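Local coordinates for protein glucanase (PDB 5GXX) that probably hydrolyses internal beta-1,4-glucosidic bonds of cellulose as a family 9 endoglucanase of the clostridial cellulosome, at residues A[70-75]-A[83-88]; A[331-336]-A[423-428]. The protein carries 1 engineered substitution. One frame throughout, in Å; residues are numbered along the deposited sequence.

Contact 1 (A[70-75]-A[83-88]); sequences WALYEY and GQRLHL
Leu72 and Leu88 reach toward each other tip to tip between the last turns of helix 58-75 and an early turn of helix 85-101, and their branched ends make the tight centre of the contact. The methyl CD2 of Leu72 lies 3.6 Å from CD2 of Leu88, and CG of Leu72 stands 3.7 Å from that same Leu88 methyl. Leu88 CG is anti to the backbone N (chi1 -178°), which points CG and CD2 at Leu72. Leucine suits both positions: its two end methyls on a short stem give each helix apolar surface that can meet the other at a buried place. The single methyl of Ala71 suits a buried spot too and adds a looser touch, its CB 4.4 Å from Leu88 CD2. Toward the partly exposed side the packing thins to Arg85, whose CG is 4.2 Å from Leu72 CD2. The extended arginine lends its methylenes to the leucine and carries its charge onward to salt bridges with Glu89, Glu80 and Asp77. Two successive helices joined by a short irregular connection form a helical hairpin, the building unit of the (alpha/alpha)6 barrel of family 9 glycoside hydrolases.

Contact 2 (A[331-336]-A[423-428]); sequences FAKSQI and CRLTAE
Leu425 carries the apolar contact, dividing its two methyls between two residues one helical turn apart on helix 322-340. Its CD1 packs against the beta-branched stem of Ile336, 3.7 Å from CG2 and 3.8 Å from CB, the two side chains sliding past each other in opposite directions. With CG2 anti to the backbone N, Ile336 sets that methyl against Leu425 CD1, and its branching at CB gives a broad apolar surface for a buried place. The other methyl, CD2, lies across the aliphatic chain of Lys333, 4.0 Å from each of CG, CD and CE. Lysine suits this partly exposed border because its methylenes can cover a leucine while its ammonium group stays with polar partners. The chain runs extended to CE and then bends (chi4 -76°), placing NZ for a salt bridge with Asp337 and a hydrogen bond with Ser4 OG.

The helices joined here, 322-340 and 412-429, are consistent with the (alpha/alpha)6 barrel of family 9 glycoside hydrolases, and the two segments meet across 86 intervening residues.

Other polar bonds lie mostly within one segment. Arg424 NH1 gives a salt bridge of 2.9 Å to Glu428 OE1; the oxygen lies close to the guanidinium plane, yet the donor sits above the carboxylate plane. Glu428 OE1 also bonds Tyr329 OH of helix 322-340, a polar tie between the helices. Ser334 OG donates to Phe331 O at 2.7 Å, from the same face as Gln335 N. Glutamine, both donor and acceptor, suits buried position 335: NE2 bonds Ser334 OG and Gly292 O, OE1 Ala294 N.

How the contacts relate
Contacts 1 and 2 have centres about 15 Å apart and touch directly, because segment 423-428 of contact 2 also packs on both helices of contact 1. Tyr75 CZ comes to 3.5 Å from Arg424 CD, and Cys423 SG lies 4.1 Å from Leu88 CD2 and 4.2 Å from Ala71 CB. Helix 412-429 thus joins the two: Leu425 turns to helix 322-340, Cys423 to helices 58-75 and 85-101. Asp317 ties them further, receiving a hydrogen bond from Tyr75 OH and a salt bridge from Arg424. Neither contact includes a calcium ligand; both are packing between helices of the catalytic domain.

Contact 1 (A[70-75]-A[83-88])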
ATOM      1  N   TRP A  70       6.955 -52.643 -12.335  1.00 13.47           N
ATOM      2  CA  TRP A  70       6.995 -53.419 -13.572  1.00 13.79           C
ATOM      3  C   TRP A  70       8.438 -53.472 -14.070  1.00 13.76           C
ATOM      4  O   TRP A  70       8.876 -54.530 -14.533  1.00 14.60           O
ATOM      5  CB  TRP A  70       6.019 -52.857 -14.615  1.00 13.32           C
ATOM      6  CG  TRP A  70       5.750 -53.748 -15.802  1.00 14.08           C
ATOM      7  CD1 TRP A  70       6.172 -55.030 -15.971  1.00 12.50           C
ATOM      8  CD2 TRP A  70       4.975 -53.425 -16.971  1.00 15.20           C
ATOM      9  NE1 TRP A  70       5.733 -55.522 -17.180  1.00 14.52           N
ATOM     10  CE2 TRP A  70       4.993 -54.555 -17.812  1.00 17.67           C
ATOM     11  CE3 TRP A  70       4.303 -52.269 -17.407  1.00 15.82           C
ATOM     12  CZ2 TRP A  70       4.340 -54.576 -19.051  1.00 16.35           C
ATOM     13  CZ3 TRP A  70       3.650 -52.294 -18.624  1.00 14.25           C
ATOM     14  CH2 TRP A  70       3.693 -53.429 -19.447  1.00 16.65           C
ATOM     15  N   ALA A  71       9.170 -52.360 -13.959  1.00 14.60           N
ATOM     16  CA  ALA A  71      10.581 -52.347 -14.356  1.00 14.38           C
ATOM     17  C   ALA A  71      11.385 -53.419 -13.610  1.00 15.40           C
ATOM     18  O   ALA A  71      12.173 -54.161 -14.214  1.00 15.41           O
ATOM     19  CB  ALA A  71      11.171 -50.969 -14.145  1.00 13.22           C
ATOM     20  N   LEU A  72      11.170 -53.501 -12.300  1.00 16.05           N
ATOM     21  CA  LEU A  72      11.840 -54.496 -11.477  1.00 16.36           C
ATOM     22  C   LEU A  72      11.374 -55.901 -11.831  1.00 16.49           C
ATOM     23  O   LEU A  72      12.194 -56.823 -11.846  1.00 17.24           O
ATOM     24  CB  LEU A  72      11.613 -54.205  -9.987  1.00 15.96           C
ATOM     25  CG  LEU A  72      12.389 -53.028  -9.381  1.00 15.50           C
ATOM     26  CD1 LEU A  72      11.843 -52.633  -8.006  1.00 15.11           C
ATOM     27  CD2 LEU A  72      13.899 -53.268  -9.284  1.00 17.39           C
ATOM     28  N   TYR A  73      10.080 -56.069 -12.114  1.00 16.44           N
ATOM     29  CA  TYR A  73       9.499 -57.371 -12.438  1.00 17.24           C
ATOM     30  C   TYR A  73      10.111 -57.965 -13.702  1.00 18.66           C
ATOM     31  O   TYR A  73      10.368 -59.164 -13.767  1.00 19.86           O
ATOM     32  CB  TYR A  73       7.970 -57.262 -12.556  1.00 18.22           C
ATOM     33  CG  TYR A  73       7.240 -58.550 -12.854  1.00 17.56           C
ATOM     34  CD1 TYR A  73       6.856 -59.424 -11.829  1.00 18.89           C
ATOM     35  CD2 TYR A  73       6.884 -58.879 -14.156  1.00 18.13           C
ATOM     36  CE1 TYR A  73       6.171 -60.605 -12.110  1.00 19.11           C
ATOM     37  CE2 TYR A  73       6.196 -60.045 -14.444  1.00 16.85           C
ATOM     38  CZ  TYR A  73       5.848 -60.912 -13.414  1.00 17.62           C
ATOM     39  OH  TYR A  73       5.165 -62.068 -13.736  1.00 22.46           O
ATOM     40  N   GLU A  74      10.385 -57.116 -14.688  1.00 17.79           N
ATOM     41  CA  GLU A  74      10.948 -57.591 -15.956  1.00 18.75           C
ATOM     42  C   GLU A  74      12.461 -57.710 -15.938  1.00 19.39           C
ATOM     43  O   GLU A  74      13.015 -58.662 -16.493  1.00 18.52           O
ATOM     44  CB  GLU A  74      10.580 -56.629 -17.090  1.00 18.99           C
ATOM     45  CG  GLU A  74       9.079 -56.515 -17.313  1.00 20.16           C
ATOM     46  CD  GLU A  74       8.440 -57.801 -17.777  1.00 20.05           C
ATOM     47  OE1 GLU A  74       9.147 -58.708 -18.286  1.00 20.81           O
ATOM     48  OE2 GLU A  74       7.203 -57.913 -17.659  1.00 19.89           O
ATOM     49  N   TYR A  75      13.116 -56.729 -15.328  1.00 19.88           N
ATOM     50  CA  TYR A  75      14.534 -56.498 -15.570  1.00 21.00           C
ATOM     51  C   TYR A  75      15.349 -56.383 -14.279  1.00 22.58           C
ATOM     52  O   TYR A  75      16.556 -56.154 -14.325  1.00 23.86           O
ATOM     53  CB  TYR A  75      14.721 -55.312 -16.558  1.00 20.16           C
ATOM     54  CG  TYR A  75      14.008 -55.520 -17.899  1.00 21.03           C
ATOM     55  CD1 TYR A  75      14.206 -56.683 -18.642  1.00 22.63           C
ATOM     56  CD2 TYR A  75      13.151 -54.546 -18.444  1.00 23.13           C
ATOM     57  CE1 TYR A  75      13.556 -56.906 -19.852  1.00 24.95           C
ATOM     58  CE2 TYR A  75      12.488 -54.764 -19.665  1.00 22.18           C
ATOM     59  CZ  TYR A  75      12.700 -55.944 -20.363  1.00 24.80           C
ATOM     60  OH  TYR A  75      12.076 -56.215 -21.574  1.00 23.47           O
ATOM     61  N   GLY A  83      24.306 -51.335 -10.752  1.00 25.60           N
ATOM     62  CA  GLY A  83      24.328 -50.997  -9.331  1.00 23.18           C
ATOM     63  C   GLY A  83      23.091 -50.250  -8.863  1.00 20.99           C
ATOM     64  O   GLY A  83      23.068 -49.686  -7.770  1.00 22.45           O
ATOM     65  N   GLN A  84      22.052 -50.243  -9.687  1.00 18.98           N
ATOM     66  CA  GLN A  84      20.857 -49.454  -9.379  1.00 17.59           C
ATOM     67  C   GLN A  84      19.667 -50.201  -8.781  1.00 17.52           C
ATOM     68  O   GLN A  84      18.688 -49.564  -8.389  1.00 16.50           O
ATOM     69  CB  GLN A  84      20.410 -48.691 -10.635  1.00 16.56           C
ATOM     70  CG  GLN A  84      21.534 -47.781 -11.161  1.00 17.60           C
ATOM     71  CD  GLN A  84      22.093 -46.875 -10.085  1.00 17.88           C
ATOM     72  OE1 GLN A  84      21.340 -46.159  -9.426  1.00 17.67           O
ATOM     73  NE2 GLN A  84      23.414 -46.907  -9.885  1.00 19.16           N
ATOM     74  N   ARG A  85      19.719 -51.532  -8.715  1.00 17.19           N
ATOM     75  CA  ARG A  85      18.591 -52.301  -8.194  1.00 18.02           C
ATOM     76  C   ARG A  85      18.124 -51.866  -6.804  1.00 18.25           C
ATOM     77  O   ARG A  85      16.925 -51.653  -6.604  1.00 18.59           O
ATOM     78  CB  ARG A  85      18.875 -53.800  -8.169  1.00 18.35           C
ATOM     79  CG  ARG A  85      17.607 -54.568  -7.822  1.00 20.80           C
ATOM     80  CD  ARG A  85      17.855 -56.066  -7.779  1.00 23.99           C
ATOM     81  NE  ARG A  85      16.597 -56.783  -7.608  1.00 27.87           N
ATOM     82  CZ  ARG A  85      16.400 -58.042  -7.987  1.00 31.19           C
ATOM     83  NH1 ARG A  85      17.380 -58.735  -8.552  1.00 28.68           N
ATOM     84  NH2 ARG A  85      15.215 -58.609  -7.808  1.00 32.45           N
ATOM     85  N   LEU A  86      19.045 -51.727  -5.854  1.00 18.05           N
ATOM     86  CA  LEU A  86      18.649 -51.378  -4.498  1.00 19.00           C
ATOM     87  C   LEU A  86      18.112 -49.950  -4.428  1.00 18.25           C
ATOM     88  O   LEU A  86      17.169 -49.681  -3.678  1.00 18.81           O
ATOM     89  CB  LEU A  86      19.795 -51.593  -3.499  1.00 20.41           C
ATOM     90  CG  LEU A  86      20.166 -53.060  -3.220  1.00 26.61           C
ATOM     91  CD1 LEU A  86      21.588 -53.197  -2.662  1.00 30.93           C
ATOM     92  CD2 LEU A  86      19.142 -53.743  -2.301  1.00 30.05           C
ATOM     93  N   HIS A  87      18.703 -49.040  -5.197  1.00 16.75           N
ATOM     94  CA  HIS A  87      18.135 -47.690  -5.318  1.00 16.02           C
ATOM     95  C   HIS A  87      16.695 -47.697  -5.808  1.00 15.65           C
ATOM     96  O   HIS A  87      15.834 -46.999  -5.247  1.00 15.51           O
ATOM     97  CB  HIS A  87      18.956 -46.785  -6.240  1.00 15.73           C
ATOM     98  CG  HIS A  87      20.302 -46.433  -5.689  1.00 17.48           C
ATOM     99  ND1 HIS A  87      20.468 -45.771  -4.493  1.00 17.47           N
ATOM    100  CD2 HIS A  87      21.547 -46.685  -6.157  1.00 20.58           C
ATOM    101  CE1 HIS A  87      21.759 -45.620  -4.250  1.00 18.89           C
ATOM    102  NE2 HIS A  87      22.435 -46.155  -5.251  1.00 21.31           N
ATOM    103  N   LEU A  88      16.446 -48.459  -6.872  1.00 14.16           N
ATOM    104  CA  LEU A  88      15.105 -48.557  -7.435  1.00 13.79           C
ATOM    105  C   LEU A  88      14.122 -49.190  -6.445  1.00 14.17           C
ATOM    106  O   LEU A  88      13.002 -48.700  -6.286  1.00 14.82           O
ATOM    107  CB  LEU A  88      15.151 -49.296  -8.775  1.00 13.46           C
ATOM    108  CG  LEU A  88      13.817 -49.439  -9.510  1.00 13.21           C
ATOM    109  CD1 LEU A  88      13.059 -48.111  -9.623  1.00 15.76           C
ATOM    110  CD2 LEU A  88      14.022 -50.046 -10.894  1.00 14.25           C
TER

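Contact 2 (A[331-336]-A[423-428])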
ATOM      1  N   PHE A 331      12.145 -49.524 -32.755  1.00 10.42           N
ATOM      2  CA  PHE A 331      11.254 -48.435 -32.324  1.00 11.51           C
ATOM      3  C   PHE A 331      11.574 -47.977 -30.901  1.00 11.16           C
ATOM      4  O   PHE A 331      11.757 -46.777 -30.647  1.00 11.88           O
ATOM      5  CB  PHE A 331       9.774 -48.843 -32.421  1.00 11.20           C
ATOM      6  CG  PHE A 331       8.875 -47.987 -31.570  1.00  9.18           C
ATOM      7  CD1 PHE A 331       8.554 -46.693 -31.965  1.00  9.56           C
ATOM      8  CD2 PHE A 331       8.386 -48.470 -30.353  1.00  9.97           C
ATOM      9  CE1 PHE A 331       7.775 -45.888 -31.150  1.00 11.09           C
ATOM     10  CE2 PHE A 331       7.618 -47.657 -29.531  1.00 10.94           C
ATOM     11  CZ  PHE A 331       7.281 -46.375 -29.947  1.00 11.64           C
ATOM     12  N   ALA A 332      11.616 -48.925 -29.970  1.00 11.42           N
ATOM     13  CA  ALA A 332      11.818 -48.585 -28.564  1.00 10.55           C
ATOM     14  C   ALA A 332      13.157 -47.864 -28.363  1.00  9.95           C
ATOM     15  O   ALA A 332      13.205 -46.798 -27.749  1.00  9.42           O
ATOM     16  CB  ALA A 332      11.737 -49.872 -27.734  1.00 11.71           C
ATOM     17  N   LYS A 333      14.236 -48.435 -28.899  1.00 10.61           N
ATOM     18  CA  LYS A 333      15.556 -47.843 -28.674  1.00 10.61           C
ATOM     19  C   LYS A 333      15.620 -46.468 -29.331  1.00 10.27           C
ATOM     20  O   LYS A 333      16.247 -45.559 -28.781  1.00 11.70           O
ATOM     21  CB  LYS A 333      16.690 -48.768 -29.160  1.00 11.48           C
ATOM     22  CG  LYS A 333      18.091 -48.213 -28.882  1.00 13.63           C
ATOM     23  CD  LYS A 333      19.174 -49.236 -29.223  1.00 14.03           C
ATOM     24  CE  LYS A 333      20.512 -48.810 -28.635  1.00 12.79           C
ATOM     25  NZ  LYS A 333      21.114 -47.692 -29.435  1.00 15.05           N
ATOM     26  N   SER A 334      14.943 -46.308 -30.467  1.00 11.09           N
ATOM     27  CA  SER A 334      14.971 -45.021 -31.146  1.00 12.14           C
ATOM     28  C   SER A 334      14.336 -43.923 -30.298  1.00 11.43           C
ATOM     29  O   SER A 334      14.762 -42.770 -30.333  1.00 12.35           O
ATOM     30  CB  SER A 334      14.311 -45.089 -32.530  1.00 12.87           C
ATOM     31  OG  SER A 334      12.903 -45.089 -32.442  1.00 15.73           O
ATOM     32  N   GLN A 335      13.303 -44.291 -29.540  1.00 11.31           N
ATOM     33  CA  GLN A 335      12.644 -43.272 -28.718  1.00 10.24           C
ATOM     34  C   GLN A 335      13.454 -42.905 -27.480  1.00 10.23           C
ATOM     35  O   GLN A 335      13.558 -41.732 -27.121  1.00 10.89           O
ATOM     36  CB  GLN A 335      11.237 -43.711 -28.297  1.00  9.13           C
ATOM     37  CG  GLN A 335      10.341 -44.014 -29.497  1.00  8.65           C
ATOM     38  CD  GLN A 335      10.249 -42.858 -30.471  1.00 11.03           C
ATOM     39  OE1 GLN A 335       9.640 -41.829 -30.171  1.00 11.35           O
ATOM     40  NE2 GLN A 335      10.831 -43.032 -31.646  1.00 11.06           N
ATOM     41  N   ILE A 336      14.040 -43.904 -26.832  1.00 11.10           N
ATOM     42  CA  ILE A 336      14.914 -43.602 -25.713  1.00 10.46           C
ATOM     43  C   ILE A 336      16.114 -42.768 -26.172  1.00 10.41           C
ATOM     44  O   ILE A 336      16.474 -41.778 -25.538  1.00 11.31           O
ATOM     45  CB  ILE A 336      15.374 -44.897 -24.984  1.00 11.82           C
ATOM     46  CG1 ILE A 336      14.174 -45.711 -24.459  1.00 12.00           C
ATOM     47  CG2 ILE A 336      16.401 -44.548 -23.890  1.00 11.59           C
ATOM     48  CD1 ILE A 336      13.187 -44.918 -23.600  1.00 15.10           C
ATOM     49  N   CYS A 423      16.214 -49.554 -17.792  1.00 14.08           N
ATOM     50  CA  CYS A 423      16.559 -50.878 -17.254  1.00 15.00           C
ATOM     51  C   CYS A 423      16.839 -51.878 -18.377  1.00 15.20           C
ATOM     52  O   CYS A 423      17.846 -52.586 -18.328  1.00 15.22           O
ATOM     53  CB  CYS A 423      15.451 -51.440 -16.366  1.00 14.14           C
ATOM     54  SG  CYS A 423      15.326 -50.654 -14.757  1.00 14.20           S
ATOM     55  N   ARG A 424      15.970 -51.946 -19.385  1.00 13.65           N
ATOM     56  CA  ARG A 424      16.188 -52.851 -20.510  1.00 14.10           C
ATOM     57  C   ARG A 424      17.497 -52.547 -21.240  1.00 14.43           C
ATOM     58  O   ARG A 424      18.260 -53.460 -21.591  1.00 14.51           O
ATOM     59  CB  ARG A 424      15.009 -52.761 -21.487  1.00 14.05           C
ATOM     60  CG  ARG A 424      15.152 -53.619 -22.743  1.00 14.13           C
ATOM     61  CD  ARG A 424      15.444 -55.084 -22.405  1.00 15.09           C
ATOM     62  NE  ARG A 424      15.445 -55.866 -23.637  1.00 15.58           N
ATOM     63  CZ  ARG A 424      16.439 -55.845 -24.528  1.00 16.40           C
ATOM     64  NH1 ARG A 424      17.541 -55.121 -24.329  1.00 18.51           N
ATOM     65  NH2 ARG A 424      16.333 -56.565 -25.639  1.00 19.93           N
ATOM     66  N   LEU A 425      17.774 -51.264 -21.471  1.00 13.23           N
ATOM     67  CA  LEU A 425      18.949 -50.917 -22.262  1.00 14.68           C
ATOM     68  C   LEU A 425      20.252 -51.119 -21.496  1.00 15.86           C
ATOM     69  O   LEU A 425      21.250 -51.570 -22.070  1.00 15.98           O
ATOM     70  CB  LEU A 425      18.807 -49.506 -22.829  1.00 13.26           C
ATOM     71  CG  LEU A 425      17.868 -49.493 -24.039  1.00 11.54           C
ATOM     72  CD1 LEU A 425      17.267 -48.105 -24.247  1.00 12.08           C
ATOM     73  CD2 LEU A 425      18.558 -50.014 -25.310  1.00 13.18           C
ATOM     74  N   THR A 426      20.262 -50.817 -20.202  1.00 15.44           N
ATOM     75  CA  THR A 426      21.486 -51.043 -19.439  1.00 18.07           C
ATOM     76  C   THR A 426      21.707 -52.539 -19.245  1.00 18.98           C
ATOM     77  O   THR A 426      22.854 -52.996 -19.257  1.00 19.58           O
ATOM     78  CB  THR A 426      21.544 -50.266 -18.112  1.00 18.83           C
ATOM     79  OG1 THR A 426      22.881 -50.312 -17.596  1.00 22.12           O
ATOM     80  CG2 THR A 426      20.603 -50.854 -17.085  1.00 18.34           C
ATOM     81  N   ALA A 427      20.628 -53.305 -19.119  1.00 16.70           N
ATOM     82  CA  ALA A 427      20.759 -54.756 -19.057  1.00 18.64           C
ATOM     83  C   ALA A 427      21.534 -55.265 -20.262  1.00 19.14           C
ATOM     84  O   ALA A 427      22.426 -56.115 -20.133  1.00 20.16           O
ATOM     85  CB  ALA A 427      19.380 -55.407 -19.006  1.00 17.45           C
ATOM     86  N   GLU A 428      21.225 -54.739 -21.438  1.00 18.99           N
ATOM     87  CA  GLU A 428      21.904 -55.209 -22.642  1.00 19.22           C
ATOM     88  C   GLU A 428      23.304 -54.617 -22.812  1.00 20.90           C
ATOM     89  O   GLU A 428      24.257 -55.336 -23.145  1.00 21.33           O
ATOM     90  CB  GLU A 428      21.052 -54.879 -23.861  1.00 18.20           C
ATOM     91  CG  GLU A 428      21.742 -55.182 -25.188  1.00 16.84           C
ATOM     92  CD  GLU A 428      20.804 -55.112 -26.374  1.00 19.98           C
ATOM     93  OE1 GLU A 428      19.681 -54.606 -26.234  1.00 17.57           O
ATOM     94  OE2 GLU A 428      21.191 -55.534 -27.480  1.00 22.32           O
TER